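Local coordinates for protein N-acetyl-beta-D glucosaminidase (Rhizomucor miehei CAU432, PDB 4ZM6) that probably removes N-acetylglucosamine from its glycosides as a family 3 hydrolase, and carries a GCN5-related region that binds acetyl-CoA and acetylates glucosamine, at residues Y739-H742 with V743-D747; Y484-M487 with C488-Q491; A334-K337 with D338-L341. All coordinates share one frame; numbering follows the deposited sequence.

Contact 1 of 3, residues Y739-H742 with V743-D747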
loop_
_atom_site.group_PDB
_atom_site.type_symbol
_atom_site.label_atom_id
_atom_site.label_comp_id
_atom_site.label_asym_id
_atom_site.label_seq_id
_atom_site.Cartn_x
_atom_site.Cartn_y
_atom_site.Cartn_z
ATOM N N TYR A 739 4.706 32.988 -12.175
ATOM C CA TYR A 739 4.019 33.811 -13.161
ATOM C C TYR A 739 3.016 32.949 -13.930
ATOM O O TYR A 739 1.867 33.349 -14.117
ATOM C CB TYR A 739 5.026 34.469 -14.114
ATOM C CG TYR A 739 5.722 35.696 -13.542
ATOM C CD1 TYR A 739 6.887 35.586 -12.782
ATOM C CD2 TYR A 739 5.217 36.968 -13.775
ATOM C CE1 TYR A 739 7.519 36.713 -12.269
ATOM C CE2 TYR A 739 5.838 38.097 -13.272
ATOM C CZ TYR A 739 6.989 37.972 -12.523
ATOM O OH TYR A 739 7.590 39.115 -12.031
ATOM N N GLN A 740 3.448 31.759 -14.342
ATOM C CA GLN A 740 2.573 30.802 -15.033
ATOM C C GLN A 740 1.357 30.395 -14.200
ATOM O O GLN A 740 0.267 30.177 -14.737
ATOM C CB GLN A 740 3.353 29.543 -15.420
ATOM C CG GLN A 740 4.284 29.733 -16.606
ATOM C CD GLN A 740 5.096 28.493 -16.920
ATOM O OE1 GLN A 740 5.340 27.665 -16.045
ATOM N NE2 GLN A 740 5.523 28.360 -18.173
ATOM N N HIS A 741 1.551 30.275 -12.892
ATOM C CA HIS A 741 0.481 29.846 -12.002
ATOM C C HIS A 741 -0.628 30.900 -11.969
ATOM O O HIS A 741 -1.814 30.567 -12.052
ATOM C CB HIS A 741 1.045 29.565 -10.608
ATOM C CG HIS A 741 0.011 29.474 -9.536
ATOM N ND1 HIS A 741 -0.606 30.587 -9.010
ATOM C CD2 HIS A 741 -0.493 28.414 -8.868
ATOM C CE1 HIS A 741 -1.455 30.218 -8.069
ATOM N NE2 HIS A 741 -1.405 28.903 -7.961
ATOM N N HIS A 742 -0.228 32.167 -11.866
ATOM C CA HIS A 742 -1.174 33.283 -11.862
ATOM C C HIS A 742 -1.894 33.417 -13.211
ATOM O O HIS A 742 -3.107 33.622 -13.255
ATOM C CB HIS A 742 -0.470 34.596 -11.513
ATOM C CG HIS A 742 0.312 34.544 -10.235
ATOM N ND1 HIS A 742 -0.082 33.792 -9.150
ATOM C CD2 HIS A 742 1.458 35.163 -9.865
ATOM C CE1 HIS A 742 0.789 33.942 -8.170
ATOM N NE2 HIS A 742 1.732 34.771 -8.577
ATOM N N VAL A 743 -1.155 33.285 -14.308
ATOM C CA VAL A 743 -1.765 33.343 -15.633
ATOM C C VAL A 743 -2.860 32.288 -15.784
ATOM O O VAL A 743 -3.889 32.562 -16.401
ATOM C CB VAL A 743 -0.714 33.203 -16.758
ATOM C CG1 VAL A 743 -1.370 32.891 -18.097
ATOM C CG2 VAL A 743 0.108 34.479 -16.858
ATOM N N GLU A 744 -2.654 31.101 -15.212
ATOM C CA GLU A 744 -3.664 30.041 -15.274
ATOM C C GLU A 744 -4.960 30.501 -14.619
ATOM O O GLU A 744 -6.039 30.160 -15.096
ATOM C CB GLU A 744 -3.152 28.760 -14.613
ATOM C CG GLU A 744 -3.988 27.514 -14.883
ATOM C CD GLU A 744 -5.185 27.381 -13.963
ATOM O OE1 GLU A 744 -5.081 27.734 -12.766
ATOM O OE2 GLU A 744 -6.247 26.921 -14.443
ATOM N N LEU A 745 -4.843 31.283 -13.542
ATOM C CA LEU A 745 -5.998 31.876 -12.858
ATOM C C LEU A 745 -6.559 33.150 -13.520
ATOM O O LEU A 745 -7.615 33.643 -13.114
ATOM C CB LEU A 745 -5.635 32.217 -11.413
ATOM C CG LEU A 745 -5.235 31.082 -10.464
ATOM C CD1 LEU A 745 -4.999 31.653 -9.077
ATOM C CD2 LEU A 745 -6.288 29.987 -10.405
ATOM N N GLY A 746 -5.851 33.694 -14.511
ATOM C CA GLY A 746 -6.284 34.911 -15.202
ATOM C C GLY A 746 -6.016 36.205 -14.454
ATOM O O GLY A 746 -6.673 37.212 -14.699
ATOM N N ASP A 747 -5.039 36.199 -13.553
ATOM C CA ASP A 747 -4.686 37.402 -12.802
ATOM C C ASP A 747 -3.661 38.239 -13.561
ATOM O O ASP A 747 -2.554 38.496 -13.070
ATOM C CB ASP A 747 -4.180 37.047 -11.396
ATOM C CG ASP A 747 -5.259 37.140 -10.352
ATOM O OD1 ASP A 747 -6.310 37.747 -10.640
ATOM O OD2 ASP A 747 -5.056 36.621 -9.231
HETATM O O HOH W 1 -2.976 28.102 -10.729
#
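H741 and L745 meet one turn apart near the end of helix 736-745. CE1 of the H741 imidazole lies 4.0 Å from L745 CD1, a light contact at an oblique angle to the ring. CG of H741 stands anti to the backbone N (chi1 165°), and this carries the ring along the helix toward L745. The tighter part is the backbone. V743 N donates to Y739 O at 3.0 Å, and V743 CG2 packs over the same oxygen. The helix then closes in a Schellman motif. D747 N reaches back to H742 O at 3.2 Å, and G746 N bonds to V743 O at 3.0 Å. G746 has the positive phi (79°) that this ending needs. The bond from L745 N to H741 O is weak by comparison. The solvent side carries E744. Its chain bends at chi2, and a water bridges its OE1 to H741 O, donating to each at 3.0 Å. The same water lies over one face of the H741 ring. H741 also turns to Y653, edge-to-face, in the preceding acetyltransferase region. The buried side holds Y739, H742 and D747. Y739 OH is hydrogen-bonded to S766 and to C799 O, and D747 forms a salt bridge with R779. Y739 and V743 pack on helix 721-731, while Y739 and H742 touch I768 of strand 763-771.

Contact 2 of 3, residues Y484-M487 with C488-Q491; sequences YDQM and CFPQ
The F489 ring has D485 O and Q486 CA over one and the same face, both set toward the rim. The oxygen stands 3.2 Å above the ring plane. Q486 CA lies 4.0 Å from the centroid of the F489 ring in a CH-pi contact, 25° off the normal. On the same side, beyond the rim, D485 CB comes within 4.1 Å of F489 CZ. With chi1 at 39°, CG of F489 sits between its own backbone N and carbonyl carbon, and the ring folds back over the preceding turn. That turn is 3-10 in character, with bonds spanning three residues. C488 N donates to D485 O at 3.0 Å, and F489 N to Q486 O at 2.9 Å. D485 O thus both accepts the N-H of C488 and faces the F489 ring. P490 follows and has no N-H to continue the series; its CD rests 3.7 Å from Q486 O. The turn belongs to the loop between strands 475-479 and 494-497, neighbours in a mixed six-stranded sheet. This sheet is consistent with the alpha/beta second domain of family 3 glycosidases. F489 also packs on V477 of strand 475-479 and V465 of helix 459-471. D485 OD2 turns away from the ring to T452 OG1, at the end of strand 447-452, and to A455 N in the loop after it. This ties the turn to that strand end. On the less buried flank, M487 CG lies 3.9 Å from C488 SG. C488 continues that apolar patch onto V462 of helix 459-471.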
loop_
_atom_site.group_PDB
_atom_site.type_symbol
_atom_site.label_atom_id
_atom_site.label_comp_id
_atom_site.label_asym_id
_atom_site.label_seq_id
_atom_site.Cartn_x
_atom_site.Cartn_y
_atom_site.Cartn_z
ATOM N N TYR A 484 14.015 -11.877 23.423
ATOM C CA TYR A 484 13.034 -12.952 23.613
ATOM C C TYR A 484 13.218 -13.750 24.918
ATOM O O TYR A 484 12.332 -14.512 25.304
ATOM C CB TYR A 484 13.071 -13.925 22.428
ATOM C CG TYR A 484 12.905 -13.301 21.044
ATOM C CD1 TYR A 484 11.661 -12.864 20.591
ATOM C CD2 TYR A 484 13.991 -13.193 20.179
ATOM C CE1 TYR A 484 11.511 -12.316 19.329
ATOM C CE2 TYR A 484 13.854 -12.648 18.916
ATOM C CZ TYR A 484 12.611 -12.209 18.491
ATOM O OH TYR A 484 12.482 -11.668 17.224
ATOM N N ASP A 485 14.345 -13.557 25.603
ATOM C CA ASP A 485 14.740 -14.420 26.724
ATOM C C ASP A 485 13.639 -14.690 27.761
ATOM O O ASP A 485 13.597 -15.784 28.334
ATOM C CB ASP A 485 15.983 -13.854 27.427
ATOM C CG ASP A 485 17.236 -13.922 26.561
ATOM O OD1 ASP A 485 17.179 -14.492 25.453
ATOM O OD2 ASP A 485 18.290 -13.405 26.989
ATOM N N GLN A 486 12.752 -13.717 28.001
ATOM C CA GLN A 486 11.706 -13.876 29.021
ATOM C C GLN A 486 10.688 -14.948 28.663
ATOM O O GLN A 486 9.964 -15.428 29.538
ATOM C CB GLN A 486 10.987 -12.555 29.316
ATOM C CG GLN A 486 9.915 -12.687 30.394
ATOM C CD GLN A 486 9.390 -11.364 30.912
ATOM O OE1 GLN A 486 9.215 -11.194 32.116
ATOM N NE2 GLN A 486 9.117 -10.428 30.010
ATOM N N MET A 487 10.634 -15.334 27.391
ATOM C CA MET A 487 9.802 -16.464 26.985
ATOM C C MET A 487 10.124 -17.722 27.803
ATOM O O MET A 487 9.248 -18.560 28.015
ATOM C CB MET A 487 9.962 -16.740 25.486
ATOM C CG MET A 487 11.272 -17.413 25.109
ATOM S SD MET A 487 11.577 -17.371 23.339
ATOM C CE MET A 487 10.317 -18.502 22.749
ATOM N N CYS A 488 11.375 -17.843 28.252
ATOM C CA CYS A 488 11.827 -18.961 29.091
ATOM C C CYS A 488 11.517 -18.813 30.595
ATOM O O CYS A 488 11.656 -19.774 31.350
ATOM C CB CYS A 488 13.335 -19.171 28.904
ATOM S SG CYS A 488 13.821 -19.494 27.190
ATOM N N PHE A 489 11.112 -17.621 31.030
ATOM C CA PHE A 489 10.747 -17.390 32.434
ATOM C C PHE A 489 9.679 -16.294 32.585
ATOM O O PHE A 489 9.959 -15.209 33.092
ATOM C CB PHE A 489 11.998 -17.074 33.273
ATOM C CG PHE A 489 13.016 -16.207 32.566
ATOM C CD1 PHE A 489 12.918 -14.821 32.589
ATOM C CD2 PHE A 489 14.086 -16.784 31.892
ATOM C CE1 PHE A 489 13.861 -14.030 31.944
ATOM C CE2 PHE A 489 15.026 -15.996 31.246
ATOM C CZ PHE A 489 14.913 -14.616 31.270
ATOM N N PRO A 490 8.437 -16.580 32.151
ATOM C CA PRO A 490 7.376 -15.563 32.226
ATOM C C PRO A 490 6.943 -15.183 33.649
ATOM O O PRO A 490 6.252 -14.187 33.823
ATOM C CB PRO A 490 6.201 -16.206 31.468
ATOM C CG PRO A 490 6.760 -17.399 30.768
ATOM C CD PRO A 490 7.955 -17.836 31.549
ATOM N N GLN A 491 7.340 -15.972 34.646
ATOM C CA GLN A 491 7.035 -15.670 36.051
ATOM C C GLN A 491 7.735 -14.380 36.489
ATOM O O GLN A 491 7.235 -13.662 37.362
ATOM C CB GLN A 491 7.466 -16.800 37.011
ATOM C CG GLN A 491 7.599 -18.210 36.431
ATOM C CD GLN A 491 8.988 -18.511 35.859
ATOM O OE1 GLN A 491 10.014 -18.082 36.401
ATOM N NE2 GLN A 491 9.022 -19.270 34.768
#

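Contact 3 of 3, residues A334-K337 with D338-L341; sequences AQLK and DQFL
K337 lays the aliphatic part of its side chain against L341, with CG 3.6 Å from L341 CD1. CB and CD of K337 also flank that methyl. L341 CG is anti to its carbonyl carbon (chi1 -50°), and the leucine branch comes back over the lysine stem. Beyond CG the lysine runs extended, so NZ is carried past the leucine to the carbonyl oxygens of P74 and G40. A second overlap lies one residue earlier. L336 CD1 touches F340 CE2 at 3.8 Å, and L336 O sits at the edge of the F340 ring, in its plane, 3.5 Å from CD2. The backbone closes helix 323-340 here. K337 O accepts from L341 N nearly along the C=O axis and from F340 N at 3.2 Å, the latter well above the carbonyl plane. F340 N also makes a weak bond to L336 O. D338 N donates to A334 O at 2.8 Å in the turn before. This helix end packs on the family 3 N-terminal domain, of the TIM-barrel clan. L336, K337 and L341 all touch F76 of strand 76-79, and D338 OD1 forms a salt bridge with R73. The lysine thus has an apolar stem covered by L341 and F76 and a polar tip satisfied by two carbonyls. Two carbonyl oxygens facing NZ would favour the protonated form, though burial would work against it.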
loop_
_atom_site.group_PDB
_atom_site.type_symbol
_atom_site.label_atom_id
_atom_site.label_comp_id
_atom_site.label_asym_id
_atom_site.label_seq_id
_atom_site.Cartn_x
_atom_site.Cartn_y
_atom_site.Cartn_z
ATOM N N ALA A 334 31.842 -0.987 -13.036
ATOM C CA ALA A 334 32.417 0.288 -13.464
ATOM C C ALA A 334 31.497 1.441 -13.054
ATOM O O ALA A 334 31.938 2.393 -12.406
ATOM C CB ALA A 334 32.643 0.296 -14.968
ATOM N N GLN A 335 30.221 1.337 -13.423
ATOM C CA GLN A 335 29.208 2.319 -13.024
ATOM C C GLN A 335 29.214 2.562 -11.513
ATOM O O GLN A 335 29.197 3.711 -11.063
ATOM C CB GLN A 335 27.809 1.870 -13.476
ATOM C CG GLN A 335 27.474 2.233 -14.918
ATOM C CD GLN A 335 26.402 1.336 -15.527
ATOM O OE1 GLN A 335 26.538 0.112 -15.552
ATOM N NE2 GLN A 335 25.337 1.946 -16.035
ATOM N N LEU A 336 29.247 1.479 -10.740
ATOM C CA LEU A 336 29.237 1.577 -9.285
ATOM C C LEU A 336 30.479 2.298 -8.774
ATOM O O LEU A 336 30.380 3.173 -7.918
ATOM C CB LEU A 336 29.121 0.190 -8.639
ATOM C CG LEU A 336 29.028 0.154 -7.106
ATOM C CD1 LEU A 336 27.987 1.131 -6.590
ATOM C CD2 LEU A 336 28.716 -1.244 -6.604
ATOM N N LYS A 337 31.642 1.943 -9.307
ATOM C CA LYS A 337 32.887 2.630 -8.952
ATOM C C LYS A 337 32.869 4.108 -9.350
ATOM O O LYS A 337 33.298 4.962 -8.581
ATOM C CB LYS A 337 34.100 1.927 -9.573
ATOM C CG LYS A 337 34.459 0.621 -8.882
ATOM C CD LYS A 337 35.879 0.184 -9.189
ATOM C CE LYS A 337 36.238 -1.066 -8.402
ATOM N NZ LYS A 337 37.707 -1.272 -8.305
ATOM N N ASP A 338 32.360 4.405 -10.544
ATOM C CA ASP A 338 32.268 5.789 -11.026
ATOM C C ASP A 338 31.338 6.650 -10.171
ATOM O O ASP A 338 31.509 7.869 -10.099
ATOM C CB ASP A 338 31.805 5.831 -12.488
ATOM C CG ASP A 338 32.857 5.307 -13.456
ATOM O OD1 ASP A 338 34.060 5.366 -13.131
ATOM O OD2 ASP A 338 32.485 4.837 -14.549
ATOM N N GLN A 339 30.353 6.020 -9.533
ATOM C CA GLN A 339 29.433 6.726 -8.645
ATOM C C GLN A 339 30.130 7.204 -7.369
ATOM O O GLN A 339 29.814 8.273 -6.856
ATOM C CB GLN A 339 28.235 5.834 -8.290
ATOM C CG GLN A 339 27.059 6.592 -7.680
ATOM C CD GLN A 339 25.857 5.711 -7.361
ATOM O OE1 GLN A 339 25.108 5.987 -6.419
ATOM N NE2 GLN A 339 25.662 4.653 -8.144
ATOM N N PHE A 340 31.075 6.416 -6.866
ATOM C CA PHE A 340 31.677 6.672 -5.556
ATOM C C PHE A 340 33.184 6.953 -5.555
ATOM O O PHE A 340 33.689 7.543 -4.600
ATOM C CB PHE A 340 31.409 5.481 -4.631
ATOM C CG PHE A 340 29.968 5.326 -4.233
ATOM C CD1 PHE A 340 29.449 6.043 -3.164
ATOM C CD2 PHE A 340 29.135 4.450 -4.913
ATOM C CE1 PHE A 340 28.127 5.897 -2.786
ATOM C CE2 PHE A 340 27.811 4.298 -4.541
ATOM C CZ PHE A 340 27.305 5.024 -3.475
ATOM N N LEU A 341 33.901 6.539 -6.600
ATOM C CA LEU A 341 35.367 6.498 -6.557
ATOM C C LEU A 341 36.034 7.409 -7.585
ATOM O O LEU A 341 35.624 7.466 -8.740
ATOM C CB LEU A 341 35.863 5.057 -6.749
ATOM C CG LEU A 341 35.205 3.987 -5.865
ATOM C CD1 LEU A 341 35.730 2.602 -6.202
ATOM C CD2 LEU A 341 35.418 4.282 -4.391
#

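In the fold
Each contact is local and partly buried, and no two hold the same elements. Contacts 1 and 3 are the last turns of helices 736-745 and 323-340. Both carry solvent-exposed residues: E744 in contact 1, and Q335, D338 and Q339 in contact 3. Contact 2, a 3-10 turn in the loop joining strands 475-479 and 494-497, has no exposed residue among those that touch. Contact 3 is nearest the chain's centre, about 22 Å between centres, against 37 and 34 Å for contacts 1 and 2. Contact 1 combines a bridging water with a Schellman ending, contact 2 relies on an aromatic face, and contact 3 pairs aliphatic overlap with a buried lysine. All three lie away from the acetyl-CoA pocket.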